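Local coordinates for protein MEM-A1 (Soil metagenome, PDB 6E0S) that probably hydrolyses the amide bond of the four-membered ring in beta-lactam antibiotics, as a zinc-dependent metallo-beta-lactamase of subclass B3, at residues Gly44-Leu49 / Ile232-His237; Val84-Asn89 / Thr110-Val115; Leu88-His93 / Met189-Ser194; Leu159-Arg164 / Trp176-Thr181; Tyr165-Thr170 / Leu215-Lys220. All coordinates share one frame; numbering follows the deposited sequence.

How the interactions relate
Read from the N terminus, interaction 1 opens first, at 44-49, and closes last, at 232-237, so the other four fall between its two halves. Interaction 2 closes a short loop, pairing neighbouring strands of the seven-stranded sheet. Interaction 3 starts from the same place, sharing Leu88 and Asn89, but runs on to 189-194 in the five-stranded sheet and encloses the hairpin of interaction 4. Interaction 5 starts inside that hairpin, at 165-170, and ends at 215-220, beyond both closing strands, so it crosses interactions 3 and 4. Interactions 1 and 3 join the two sheets; interaction 5 brings a helix against the zinc loop; interactions 3 and 5 meet at one zinc ion.

Interaction 1 (Gly44-Leu49 / Ile232-His237); sequences GLSAVL and ILISAH
Gly44 O meets the imidazole of His237 twice. It takes a bond directly from ND1, weak and bent, 3.3 Å long with 126° at the hydrogen, and it also accepts from a water that sits 2.7 Å from His237 ND1. Leu45 starts out away from 232-237, yet its CD2 comes back to lie 3.7 Å from His237 CE1, oblique to the ring, the two side chains side by side and pointing the same way. Ser46 does most of the gripping. Its N donates to Ala236 O at 2.9 Å (167° at the hydrogen), while its OG donates to Ser235 O at 2.7 Å. That second bond is set by chi1 of -66°, which lays OG beside its own backbone N, so neighbouring carbonyls are taken by one residue. In the alpha-beta/beta-alpha sandwich of the metallo-beta-lactamase fold this is a junction between the two sheets: 44-49 leads into strand 48-50 of one, and 232-237 leaves strand 232-235 of the other. Val48 points toward 232-237 and packs CG2 against Ile234 CD1 at 3.8 Å. Ser235 OG bonds His237 O at 2.6 Å from above the carbonyl plane, across the turn after strand 232-235. Rings of Trp24 and His96 meet the imidazole edge-to-face, and a second zinc ion, not the one held by His91, His93 and His169, lies about 3 Å from the His237 side chain.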
# COMPACT_ATOMS: atom_id res chain seq x y z
N GLY A 44 4.47 -2.68 11.77
CA GLY A 44 4.56 -1.32 11.26
C GLY A 44 4.46 -1.18 9.75
O GLY A 44 4.59 -0.06 9.20
N LEU A 45 4.22 -2.29 9.06
CA LEU A 45 4.17 -2.28 7.60
C LEU A 45 3.07 -3.22 7.16
O LEU A 45 3.10 -4.41 7.49
CB LEU A 45 5.50 -2.73 6.98
CG LEU A 45 6.73 -1.90 7.39
CD1 LEU A 45 8.04 -2.63 7.00
CD2 LEU A 45 6.67 -0.52 6.78
N SER A 46 2.11 -2.70 6.40
CA SER A 46 0.96 -3.50 6.04
C SER A 46 1.27 -4.49 4.92
O SER A 46 2.12 -4.26 4.07
CB SER A 46 -0.21 -2.62 5.59
OG SER A 46 -0.66 -1.84 6.67
N ALA A 47 0.51 -5.59 4.92
CA ALA A 47 0.32 -6.43 3.75
C ALA A 47 -1.05 -7.05 3.91
O ALA A 47 -1.47 -7.36 5.02
CB ALA A 47 1.40 -7.51 3.62
N VAL A 48 -1.74 -7.27 2.80
CA VAL A 48 -3.12 -7.71 2.87
C VAL A 48 -3.32 -8.84 1.87
O VAL A 48 -2.97 -8.70 0.69
CB VAL A 48 -4.09 -6.55 2.59
CG1 VAL A 48 -5.51 -7.08 2.27
CG2 VAL A 48 -4.11 -5.59 3.79
N LEU A 49 -3.90 -9.94 2.34
CA LEU A 49 -4.22 -11.10 1.52
C LEU A 49 -5.71 -11.09 1.17
O LEU A 49 -6.55 -11.05 2.07
CB LEU A 49 -3.89 -12.40 2.25
CG LEU A 49 -4.15 -13.68 1.41
CD1 LEU A 49 -3.09 -13.78 0.32
CD2 LEU A 49 -4.10 -14.89 2.37
N ILE A 232 -13.74 0.36 4.97
CA ILE A 232 -12.63 -0.13 5.79
C ILE A 232 -11.33 0.33 5.15
O ILE A 232 -11.02 -0.03 4.01
CB ILE A 232 -12.64 -1.67 5.91
CG1 ILE A 232 -13.93 -2.13 6.63
CG2 ILE A 232 -11.36 -2.16 6.63
CD1 ILE A 232 -14.12 -3.68 6.68
N LEU A 233 -10.55 1.10 5.90
CA LEU A 233 -9.27 1.60 5.44
C LEU A 233 -8.14 0.75 6.01
O LEU A 233 -8.12 0.47 7.21
CB LEU A 233 -9.08 3.07 5.89
CG LEU A 233 -7.65 3.58 5.85
CD1 LEU A 233 -7.18 3.71 4.40
CD2 LEU A 233 -7.49 4.94 6.58
N ILE A 234 -7.18 0.38 5.16
CA ILE A 234 -5.90 -0.19 5.59
C ILE A 234 -4.82 0.61 4.90
O ILE A 234 -4.73 0.58 3.68
CB ILE A 234 -5.78 -1.68 5.25
CG1 ILE A 234 -6.90 -2.46 5.93
CG2 ILE A 234 -4.40 -2.20 5.67
CD1 ILE A 234 -7.05 -3.88 5.39
N SER A 235 -4.02 1.35 5.65
CA SER A 235 -3.01 2.19 5.01
C SER A 235 -1.66 1.49 5.06
O SER A 235 -1.43 0.62 5.90
CB SER A 235 -2.92 3.56 5.68
OG SER A 235 -2.74 3.39 7.07
N ALA A 236 -0.78 1.86 4.12
CA ALA A 236 0.50 1.16 3.97
C ALA A 236 1.30 1.13 5.27
O ALA A 236 1.94 0.12 5.59
CB ALA A 236 1.33 1.82 2.87
N HIS A 237 1.31 2.25 6.01
CA HIS A 237 1.70 2.21 7.42
C HIS A 237 0.42 2.08 8.23
O HIS A 237 -0.39 3.01 8.23
CB HIS A 237 2.47 3.48 7.82
CG HIS A 237 3.87 3.50 7.29
ND1 HIS A 237 4.92 2.93 7.96
CD2 HIS A 237 4.37 3.97 6.13
CE1 HIS A 237 6.03 3.09 7.26
NE2 HIS A 237 5.72 3.71 6.13
O HOH W 1 4.50 2.57 10.57

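Interaction 2 (Val84-Asn89 / Thr110-Val115)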
# COMPACT_ATOMS: atom_id res chain seq x y z
N VAL A 84 -0.96 -17.80 -4.30
CA VAL A 84 -0.97 -16.35 -4.51
C VAL A 84 -0.60 -16.12 -5.96
O VAL A 84 0.52 -16.46 -6.38
CB VAL A 84 0.01 -15.64 -3.57
CG1 VAL A 84 0.05 -14.10 -3.86
CG2 VAL A 84 -0.36 -15.94 -2.10
N LYS A 85 -1.52 -15.54 -6.72
CA LYS A 85 -1.33 -15.36 -8.15
C LYS A 85 -0.81 -13.98 -8.52
O LYS A 85 -0.15 -13.84 -9.56
CB LYS A 85 -2.67 -15.61 -8.86
CG LYS A 85 -3.23 -17.00 -8.62
CD LYS A 85 -2.19 -18.07 -8.98
CE LYS A 85 -2.57 -19.45 -8.49
NZ LYS A 85 -1.43 -20.45 -8.69
N LEU A 86 -1.11 -12.97 -7.71
CA LEU A 86 -0.77 -11.59 -8.05
C LEU A 86 -0.30 -10.91 -6.80
O LEU A 86 -0.89 -11.12 -5.74
CB LEU A 86 -1.98 -10.80 -8.61
CG LEU A 86 -2.68 -11.46 -9.81
CD1 LEU A 86 -4.06 -10.87 -10.01
CD2 LEU A 86 -1.81 -11.20 -11.03
N ILE A 87 0.75 -10.12 -6.92
CA ILE A 87 1.23 -9.29 -5.82
C ILE A 87 1.14 -7.86 -6.31
O ILE A 87 1.69 -7.54 -7.37
CB ILE A 87 2.66 -9.65 -5.40
CG1 ILE A 87 2.70 -11.07 -4.81
CG2 ILE A 87 3.16 -8.65 -4.37
CD1 ILE A 87 4.17 -11.66 -4.69
N LEU A 88 0.40 -7.02 -5.58
CA LEU A 88 0.21 -5.62 -5.96
C LEU A 88 1.09 -4.75 -5.08
O LEU A 88 1.31 -5.06 -3.91
CB LEU A 88 -1.25 -5.18 -5.81
CG LEU A 88 -2.33 -6.16 -6.24
CD1 LEU A 88 -3.77 -5.57 -6.06
CD2 LEU A 88 -2.08 -6.68 -7.68
N ASN A 89 1.62 -3.66 -5.63
CA ASN A 89 2.47 -2.76 -4.85
C ASN A 89 1.79 -1.42 -4.65
O ASN A 89 1.20 -0.87 -5.59
CB ASN A 89 3.82 -2.59 -5.56
CG ASN A 89 4.77 -1.64 -4.82
OD1 ASN A 89 5.41 -0.80 -5.45
ND2 ASN A 89 4.92 -1.82 -3.50
N THR A 110 2.65 -13.03 -10.47
CA THR A 110 2.98 -11.85 -11.26
C THR A 110 2.81 -10.64 -10.37
O THR A 110 1.92 -10.62 -9.50
CB THR A 110 2.07 -11.76 -12.49
OG1 THR A 110 2.41 -12.81 -13.40
CG2 THR A 110 2.22 -10.42 -13.23
N VAL A 111 3.69 -9.65 -10.56
CA VAL A 111 3.74 -8.45 -9.70
C VAL A 111 3.20 -7.27 -10.49
O VAL A 111 3.65 -7.01 -11.62
CB VAL A 111 5.17 -8.19 -9.19
CG1 VAL A 111 5.29 -6.81 -8.54
CG2 VAL A 111 5.55 -9.28 -8.20
N LEU A 112 2.25 -6.54 -9.90
CA LEU A 112 1.55 -5.45 -10.56
C LEU A 112 1.87 -4.12 -9.89
O LEU A 112 1.86 -4.02 -8.65
CB LEU A 112 0.04 -5.72 -10.55
CG LEU A 112 -0.46 -7.01 -11.18
CD1 LEU A 112 -1.99 -7.03 -11.16
CD2 LEU A 112 0.03 -7.16 -12.60
N ALA A 113 2.02 -3.09 -10.71
CA ALA A 113 2.32 -1.75 -10.24
C ALA A 113 1.91 -0.74 -11.32
O ALA A 113 1.65 -1.10 -12.47
CB ALA A 113 3.84 -1.59 -9.93
N SER A 114 1.90 0.53 -10.93
CA SER A 114 1.77 1.59 -11.93
C SER A 114 2.91 1.55 -12.94
O SER A 114 3.96 0.91 -12.73
CB SER A 114 1.76 2.96 -11.26
OG SER A 114 3.00 3.15 -10.59
N VAL A 115 2.75 2.31 -14.02
CA VAL A 115 3.81 2.38 -15.02
C VAL A 115 5.11 2.87 -14.39
O VAL A 115 6.18 2.28 -14.58
CB VAL A 115 3.38 3.27 -16.19
CG1 VAL A 115 4.52 3.46 -17.18
CG2 VAL A 115 2.18 2.65 -16.88
O HOH W 2 2.28 0.68 -8.00
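Strands 84-88 and 110-114 run side by side in parallel, with Leu86 opposite Thr110, Ile87 opposite Val111 and Leu88 opposite Leu112. Four backbone bonds zip them together: Thr110 N to Lys85 O, Ile87 N to Thr110 O, Leu112 N to Ile87 O at 2.8 Å and Asn89 N to Leu112 O at 3.1 Å. CA-H...O contacts fill in between, such as Leu86 CA to Thr110 O at 3.2 Å. The apolar contacts split over the two faces of the sheet. On one, Leu112 CD1 is met by two leucines: Leu88 lies alongside, pointing the same way, with CD2 only 3.5 Å from it, tighter than usual for two carbons, while Leu86 CD2 reaches it at 4.2 Å. Leu88 gets there with CG beside its backbone N (chi1 -41°). On the other, Ile87 CB touches Val111 CG2 at 4.0 Å. One water accepts from Ser114 N and lies within bonding distance of Asn89 O; Asn89 ND2 bonds His91 O and Asp60 OD1. This is the strand pair of a beta-alpha-beta crossover. Helix 100-107 packs over Ile87 and Val111, strand 153-156 of the second sheet touches the leucine face, and strands 56-59 and 145-148 flank the pair.

Interaction 3 (Leu88-His93 / Met189-Ser194). With ZN (zinc ion), chain B.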
# COMPACT_ATOMS: atom_id res chain seq x y z
N LEU A 88 0.40 -7.02 -5.58
CA LEU A 88 0.21 -5.62 -5.96
C LEU A 88 1.09 -4.75 -5.08
O LEU A 88 1.31 -5.06 -3.91
CB LEU A 88 -1.25 -5.18 -5.81
CG LEU A 88 -2.33 -6.16 -6.24
CD1 LEU A 88 -3.77 -5.57 -6.06
CD2 LEU A 88 -2.08 -6.68 -7.68
N ASN A 89 1.62 -3.66 -5.63
CA ASN A 89 2.47 -2.76 -4.85
C ASN A 89 1.79 -1.42 -4.65
O ASN A 89 1.20 -0.87 -5.59
CB ASN A 89 3.82 -2.59 -5.56
CG ASN A 89 4.77 -1.64 -4.82
OD1 ASN A 89 5.41 -0.80 -5.45
ND2 ASN A 89 4.92 -1.82 -3.50
N SER A 90 1.83 -0.91 -3.42
CA SER A 90 1.41 0.46 -3.13
C SER A 90 2.48 1.44 -3.62
O SER A 90 2.25 2.18 -4.58
CB SER A 90 1.14 0.64 -1.62
OG SER A 90 2.32 0.41 -0.87
N HIS A 91 3.69 1.43 -3.04
CA HIS A 91 4.71 2.26 -3.66
C HIS A 91 6.09 1.61 -3.56
O HIS A 91 6.36 0.71 -2.75
CB HIS A 91 4.70 3.70 -3.10
CG HIS A 91 5.19 3.81 -1.69
ND1 HIS A 91 4.34 3.83 -0.60
CD2 HIS A 91 6.44 3.91 -1.19
CE1 HIS A 91 5.05 3.93 0.51
NE2 HIS A 91 6.33 3.97 0.18
N GLU A 92 6.97 2.09 -4.43
CA GLU A 92 8.16 1.37 -4.87
C GLU A 92 9.36 1.67 -4.00
O GLU A 92 10.46 1.92 -4.48
CB GLU A 92 8.42 1.71 -6.35
CG GLU A 92 8.62 3.24 -6.68
CD GLU A 92 7.31 4.02 -7.00
OE1 GLU A 92 7.33 4.98 -7.81
OE2 GLU A 92 6.26 3.68 -6.41
N HIS A 93 9.17 1.68 -2.68
CA HIS A 93 10.23 1.92 -1.73
C HIS A 93 10.54 0.63 -0.98
O HIS A 93 9.66 -0.23 -0.79
CB HIS A 93 9.86 3.03 -0.73
CG HIS A 93 9.98 4.43 -1.28
ND1 HIS A 93 9.58 5.54 -0.57
CD2 HIS A 93 10.43 4.88 -2.47
CE1 HIS A 93 9.81 6.62 -1.29
NE2 HIS A 93 10.32 6.25 -2.45
N MET A 189 -13.44 -1.67 0.59
CA MET A 189 -12.11 -1.78 1.16
C MET A 189 -11.17 -0.81 0.47
O MET A 189 -11.26 -0.63 -0.75
CB MET A 189 -11.56 -3.21 0.99
CG MET A 189 -12.64 -4.30 1.31
SD MET A 189 -13.06 -4.28 3.07
CE MET A 189 -11.57 -4.88 3.80
N VAL A 190 -10.29 -0.16 1.24
CA VAL A 190 -9.33 0.76 0.64
C VAL A 190 -7.96 0.45 1.22
O VAL A 190 -7.78 0.56 2.44
CB VAL A 190 -9.69 2.23 0.89
CG1 VAL A 190 -8.54 3.14 0.42
CG2 VAL A 190 -11.03 2.62 0.21
N TYR A 191 -7.03 0.05 0.36
CA TYR A 191 -5.60 -0.06 0.72
C TYR A 191 -4.97 1.26 0.30
O TYR A 191 -4.72 1.49 -0.88
CB TYR A 191 -4.90 -1.23 0.05
CG TYR A 191 -3.52 -1.48 0.64
CD1 TYR A 191 -3.32 -2.53 1.53
CD2 TYR A 191 -2.43 -0.66 0.31
CE1 TYR A 191 -2.08 -2.79 2.08
CE2 TYR A 191 -1.14 -0.95 0.85
CZ TYR A 191 -1.01 -2.01 1.74
OH TYR A 191 0.22 -2.32 2.32
N ALA A 192 -4.74 2.15 1.25
CA ALA A 192 -4.31 3.50 0.92
C ALA A 192 -2.78 3.56 0.92
O ALA A 192 -2.14 3.14 1.89
CB ALA A 192 -4.89 4.51 1.92
N ASP A 193 -2.22 4.12 -0.14
CA ASP A 193 -0.79 4.36 -0.18
C ASP A 193 -0.45 5.53 0.74
O ASP A 193 -1.32 6.28 1.18
CB ASP A 193 -0.32 4.68 -1.61
CG ASP A 193 1.21 4.62 -1.75
OD1 ASP A 193 1.71 5.15 -2.76
OD2 ASP A 193 1.89 4.05 -0.87
N SER A 194 0.83 5.63 1.08
CA SER A 194 1.27 6.81 1.82
C SER A 194 0.98 8.06 1.02
O SER A 194 1.18 8.11 -0.20
CB SER A 194 2.76 6.72 2.14
OG SER A 194 3.19 7.99 2.65
ZN ZN B . 7.81 5.48 0.98
O HOH W 3 8.83 5.07 2.60
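His91 and Asp193 meet with their side chains crossing at about a right angle, the imidazole and carboxylate planes turned 34° apart. Asp193 OD2 sits at the ring edge, near its plane, and accepts from His91 ND1 at 2.5 Å, a very short bond with 165° at the hydrogen. What puts the ring there is a chi1 of 71°, wedging His91 CG between its own N and carbonyl carbon. The other ring nitrogen, His91 NE2, reaches the zinc ion at 2.3 Å. Asp193 holds CG anti to its own N, and OD2 also takes a weak bond from Ser194 N, while Ser194 CB lies obliquely 4.0 Å from His91 CE1. Beside them Ser90 CB lies 3.7 Å from Tyr191 CE2, and Ser90 OG and Tyr191 OH both bond Asp60 OD2. His93 turns ND1 to the same zinc at 2.4 Å, and its NE2 bonds Asp130 OD1; His169 and a water at 2.0 Å from the zinc complete the site. His91 and His93 begin the HxHxDH signature of the metallo-beta-lactamases, here backed by the end of strand 185-192. The chemistry is that of a carboxylate-histidine-metal arrangement: with ND1 as donor, NE2 keeps its lone pair for zinc; the bonds to Asp193 and zinc together fix the ring's rotation, and the second-shell carboxylate would be expected to make His91 a stronger ligand.

Interaction 4 (Leu159-Arg164 / Trp176-Thr181); sequences LAVTAR and WTWRAT
Thr177 O is gripped from several directions: Thr162 N bonds it at 2.7 Å (170° at the hydrogen), a water donates to it, and Val161 CA makes a CA-H...O contact, CA to O 3.3 Å. The pairing belongs to a beta hairpin, strands 159-165 and 174-182, lying antiparallel inside the five-stranded sheet. Thr177 N answers to Thr162 O at 3.0 Å, making Thr162 and Thr177 a hydrogen-bonded pair, with Ala163 and Trp176 the non-hydrogen-bonded pair beside it. The water on Thr177 O also donates to Ala160 O and accepts from Thr162 OG1. On the face of Ala163 and Trp176 the packing is apolar. Ala163 CB touches the six-membered ring of the indole obliquely, 3.5 Å from Trp176 CZ3, while Val161 crosses that side chain at about a right angle with CG1 3.9 Å from Trp176 CB. The indoles face the other sheet, where Trp176 NE1 bonds Asn89 O and Trp178 NE1 bonds Thr37 OG1. On the threonine face, Thr177 OG1 lies between its own N and carbonyl carbon (chi1 65°), which brings it to 3.5 Å from Thr162 CB; a water in the plane of the Arg164 guanidinium takes the NH1 bond at 2.7 Å and also binds Thr177 OG1.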
# COMPACT_ATOMS: atom_id res chain seq x y z
N LEU A 159 -12.57 -11.98 -7.38
CA LEU A 159 -11.90 -10.80 -6.88
C LEU A 159 -11.77 -9.76 -7.97
O LEU A 159 -11.46 -10.09 -9.12
CB LEU A 159 -10.50 -11.11 -6.34
CG LEU A 159 -10.36 -12.33 -5.43
CD1 LEU A 159 -8.89 -12.59 -4.98
CD2 LEU A 159 -11.27 -12.21 -4.23
N ALA A 160 -11.97 -8.50 -7.61
CA ALA A 160 -11.85 -7.40 -8.58
C ALA A 160 -11.27 -6.22 -7.80
O ALA A 160 -11.98 -5.61 -6.99
CB ALA A 160 -13.19 -7.05 -9.24
N VAL A 161 -9.99 -5.92 -8.02
CA VAL A 161 -9.28 -4.88 -7.28
C VAL A 161 -8.88 -3.77 -8.25
O VAL A 161 -8.19 -4.03 -9.24
CB VAL A 161 -8.03 -5.45 -6.57
CG1 VAL A 161 -7.35 -4.38 -5.73
CG2 VAL A 161 -8.39 -6.65 -5.68
N THR A 162 -9.27 -2.53 -7.95
CA THR A 162 -9.06 -1.41 -8.86
C THR A 162 -7.80 -0.64 -8.47
O THR A 162 -7.61 -0.31 -7.29
CB THR A 162 -10.26 -0.48 -8.83
OG1 THR A 162 -11.43 -1.20 -9.26
CG2 THR A 162 -10.07 0.73 -9.74
N ALA A 163 -6.98 -0.30 -9.48
CA ALA A 163 -5.84 0.58 -9.25
C ALA A 163 -6.29 2.04 -9.28
O ALA A 163 -6.93 2.50 -10.24
CB ALA A 163 -4.75 0.36 -10.30
N ARG A 164 -5.95 2.78 -8.22
CA ARG A 164 -6.19 4.22 -8.17
C ARG A 164 -4.84 4.91 -8.00
O ARG A 164 -4.27 4.90 -6.91
CB ARG A 164 -7.15 4.59 -7.03
CG ARG A 164 -8.52 3.90 -7.15
CD ARG A 164 -9.27 4.38 -8.40
NE ARG A 164 -9.52 5.84 -8.43
CZ ARG A 164 -10.61 6.45 -7.95
NH1 ARG A 164 -11.59 5.74 -7.38
NH2 ARG A 164 -10.74 7.76 -8.04
N TRP A 176 -5.39 0.96 -3.74
CA TRP A 176 -6.14 -0.15 -4.31
C TRP A 176 -7.51 -0.30 -3.64
O TRP A 176 -7.62 -0.22 -2.41
CB TRP A 176 -5.34 -1.44 -4.16
CG TRP A 176 -4.01 -1.40 -4.81
CD1 TRP A 176 -2.81 -1.04 -4.22
CD2 TRP A 176 -3.71 -1.76 -6.15
NE1 TRP A 176 -1.79 -1.17 -5.14
CE2 TRP A 176 -2.31 -1.63 -6.32
CE3 TRP A 176 -4.48 -2.20 -7.24
CZ2 TRP A 176 -1.68 -1.91 -7.54
CZ3 TRP A 176 -3.85 -2.47 -8.43
CH2 TRP A 176 -2.46 -2.33 -8.57
N THR A 177 -8.56 -0.53 -4.43
CA THR A 177 -9.90 -0.61 -3.86
C THR A 177 -10.62 -1.88 -4.34
O THR A 177 -10.40 -2.36 -5.45
CB THR A 177 -10.76 0.62 -4.19
OG1 THR A 177 -10.99 0.66 -5.60
CG2 THR A 177 -10.07 1.94 -3.76
N TRP A 178 -11.45 -2.44 -3.46
CA TRP A 178 -12.22 -3.64 -3.78
C TRP A 178 -13.36 -3.74 -2.78
O TRP A 178 -13.43 -2.99 -1.81
CB TRP A 178 -11.37 -4.93 -3.77
CG TRP A 178 -10.80 -5.35 -2.42
CD1 TRP A 178 -11.19 -6.42 -1.67
CD2 TRP A 178 -9.70 -4.75 -1.71
NE1 TRP A 178 -10.43 -6.51 -0.53
CE2 TRP A 178 -9.52 -5.49 -0.53
CE3 TRP A 178 -8.88 -3.64 -1.95
CZ2 TRP A 178 -8.54 -5.17 0.41
CZ3 TRP A 178 -7.90 -3.33 -1.00
CH2 TRP A 178 -7.73 -4.09 0.14
N ARG A 179 -14.29 -4.65 -3.05
CA ARG A 179 -15.38 -4.91 -2.11
C ARG A 179 -15.20 -6.31 -1.54
O ARG A 179 -14.86 -7.24 -2.27
CB ARG A 179 -16.75 -4.80 -2.81
CG ARG A 179 -17.07 -3.37 -3.17
CD ARG A 179 -18.56 -3.15 -3.46
NE ARG A 179 -19.37 -3.14 -2.25
CZ ARG A 179 -19.62 -2.07 -1.50
NH1 ARG A 179 -19.15 -0.87 -1.81
NH2 ARG A 179 -20.37 -2.19 -0.43
N ALA A 180 -15.42 -6.44 -0.23
CA ALA A 180 -15.41 -7.72 0.46
C ALA A 180 -16.82 -7.96 0.99
O ALA A 180 -17.59 -7.01 1.16
CB ALA A 180 -14.38 -7.77 1.61
N THR A 181 -17.16 -9.23 1.22
CA THR A 181 -18.51 -9.63 1.60
C THR A 181 -18.46 -10.72 2.65
O THR A 181 -17.60 -11.60 2.61
CB THR A 181 -19.35 -10.14 0.39
OG1 THR A 181 -18.70 -11.27 -0.19
CG2 THR A 181 -19.52 -9.06 -0.68
O HOH W 4 -14.34 -5.90 -5.68
O HOH W 5 -12.65 -2.91 -7.69
O HOH W 6 -13.10 -8.22 -4.98
O HOH W 7 -12.04 3.13 -6.76

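Interaction 5 (Tyr165-Thr170 / Leu215-Lys220); sequences YTPGHT and LADIKK. With ZN (zinc ion), chain B.
Pro167, Gly168 and the first atoms of His169 rest against one flank of helix 214-226 without a single hydrogen bond between 165-170 and 215-220. The proline ring crosses Asp217 at about a right angle, its CG 3.7 Å from OD2. Gly168 brings the backbones closest: its CA is 4.0 Å from that of Ile218, with phi of 145°, at which a CB would run into the preceding carbonyl O and Ile218 CB. Ile218 holds CG1 anti to its N (chi1 -159°), which carries CD1 forward to 3.7 Å from Gly168 C. Further out, Ser221 OG is shared by Pro167 O and Asp217 O, two acceptors 3.2 Å apart, and Asp217 OD2 bonds Tyr211 OH. Gly168 O is held by Tyr205 OH. Next in the loop is His169, whose NE2 reaches the zinc ion at 2.3 Å beside His91 and His93. Its ND1 bonds Asn196 O; since a carbonyl can only accept, ND1 should carry the proton, which leaves the NE2 lone pair for zinc.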
# COMPACT_ATOMS: atom_id res chain seq x y z
N TYR A 165 -4.34 5.51 -9.08
CA TYR A 165 -3.05 6.18 -8.99
C TYR A 165 -3.11 7.26 -7.91
O TYR A 165 -3.99 8.12 -7.93
CB TYR A 165 -2.70 6.79 -10.35
CG TYR A 165 -2.07 5.84 -11.37
CD1 TYR A 165 -2.25 4.48 -11.30
CD2 TYR A 165 -1.33 6.36 -12.44
CE1 TYR A 165 -1.62 3.61 -12.25
CE2 TYR A 165 -0.74 5.53 -13.40
CZ TYR A 165 -0.89 4.16 -13.30
OH TYR A 165 -0.29 3.36 -14.26
N THR A 166 -2.17 7.21 -6.97
CA THR A 166 -2.06 8.25 -5.94
C THR A 166 -0.60 8.63 -5.75
O THR A 166 -0.02 8.46 -4.67
CB THR A 166 -2.67 7.78 -4.61
OG1 THR A 166 -2.06 6.55 -4.22
CG2 THR A 166 -4.19 7.61 -4.73
N PRO A 167 0.04 9.15 -6.80
CA PRO A 167 1.45 9.55 -6.66
C PRO A 167 1.61 10.81 -5.81
O PRO A 167 0.65 11.56 -5.54
CB PRO A 167 1.88 9.81 -8.10
CG PRO A 167 0.59 10.26 -8.82
CD PRO A 167 -0.48 9.40 -8.16
N GLY A 168 2.86 11.03 -5.36
CA GLY A 168 3.25 12.25 -4.66
C GLY A 168 4.28 11.91 -3.59
O GLY A 168 5.36 12.51 -3.53
N HIS A 169 3.95 10.92 -2.76
CA HIS A 169 4.98 10.29 -1.93
C HIS A 169 6.07 9.66 -2.79
O HIS A 169 7.26 9.81 -2.50
CB HIS A 169 4.35 9.25 -1.00
CG HIS A 169 5.31 8.68 0.01
ND1 HIS A 169 5.73 9.38 1.11
CD2 HIS A 169 5.92 7.46 0.08
CE1 HIS A 169 6.59 8.65 1.80
NE2 HIS A 169 6.73 7.48 1.20
N THR A 170 5.67 8.96 -3.85
CA THR A 170 6.55 8.52 -4.93
C THR A 170 5.94 8.87 -6.29
O THR A 170 4.76 9.20 -6.41
CB THR A 170 6.79 7.00 -4.93
OG1 THR A 170 5.56 6.33 -5.30
CG2 THR A 170 7.24 6.51 -3.53
N LEU A 215 4.15 18.32 -6.37
CA LEU A 215 3.15 19.00 -5.55
C LEU A 215 1.74 18.81 -6.10
O LEU A 215 0.81 18.49 -5.35
CB LEU A 215 3.50 20.49 -5.45
CG LEU A 215 2.54 21.32 -4.60
CD1 LEU A 215 2.47 20.74 -3.19
CD2 LEU A 215 2.97 22.79 -4.56
N ALA A 216 1.55 19.02 -7.41
CA ALA A 216 0.23 18.81 -8.01
C ALA A 216 -0.25 17.39 -7.78
O ALA A 216 -1.43 17.16 -7.44
CB ALA A 216 0.29 19.12 -9.50
N ASP A 217 0.64 16.42 -7.98
CA ASP A 217 0.33 15.01 -7.74
C ASP A 217 -0.14 14.76 -6.31
O ASP A 217 -1.17 14.11 -6.09
CB ASP A 217 1.57 14.15 -7.98
CG ASP A 217 1.77 13.78 -9.43
OD1 ASP A 217 0.95 14.15 -10.30
OD2 ASP A 217 2.79 13.10 -9.69
N ILE A 218 0.64 15.19 -5.32
CA ILE A 218 0.29 14.83 -3.95
C ILE A 218 -1.03 15.47 -3.53
O ILE A 218 -1.84 14.84 -2.85
CB ILE A 218 1.44 15.14 -2.97
CG1 ILE A 218 1.29 14.31 -1.70
CG2 ILE A 218 1.47 16.60 -2.57
CD1 ILE A 218 2.65 14.06 -1.03
N LYS A 219 -1.27 16.73 -3.92
CA LYS A 219 -2.54 17.37 -3.61
C LYS A 219 -3.69 16.64 -4.29
O LYS A 219 -4.76 16.42 -3.70
CB LYS A 219 -2.53 18.83 -4.05
CG LYS A 219 -1.59 19.73 -3.25
CD LYS A 219 -1.55 21.15 -3.84
CE LYS A 219 -2.80 21.91 -3.43
NZ LYS A 219 -2.78 22.13 -1.93
N LYS A 220 -3.48 16.23 -5.54
CA LYS A 220 -4.56 15.51 -6.21
C LYS A 220 -4.81 14.14 -5.56
O LYS A 220 -5.97 13.72 -5.43
CB LYS A 220 -4.25 15.35 -7.69
CG LYS A 220 -5.44 14.80 -8.47
CD LYS A 220 -5.05 14.40 -9.88
CE LYS A 220 -6.25 13.83 -10.64
NZ LYS A 220 -5.79 12.73 -11.56
ZN ZN B . 7.81 5.48 0.98
O HOH W 3 8.83 5.07 2.60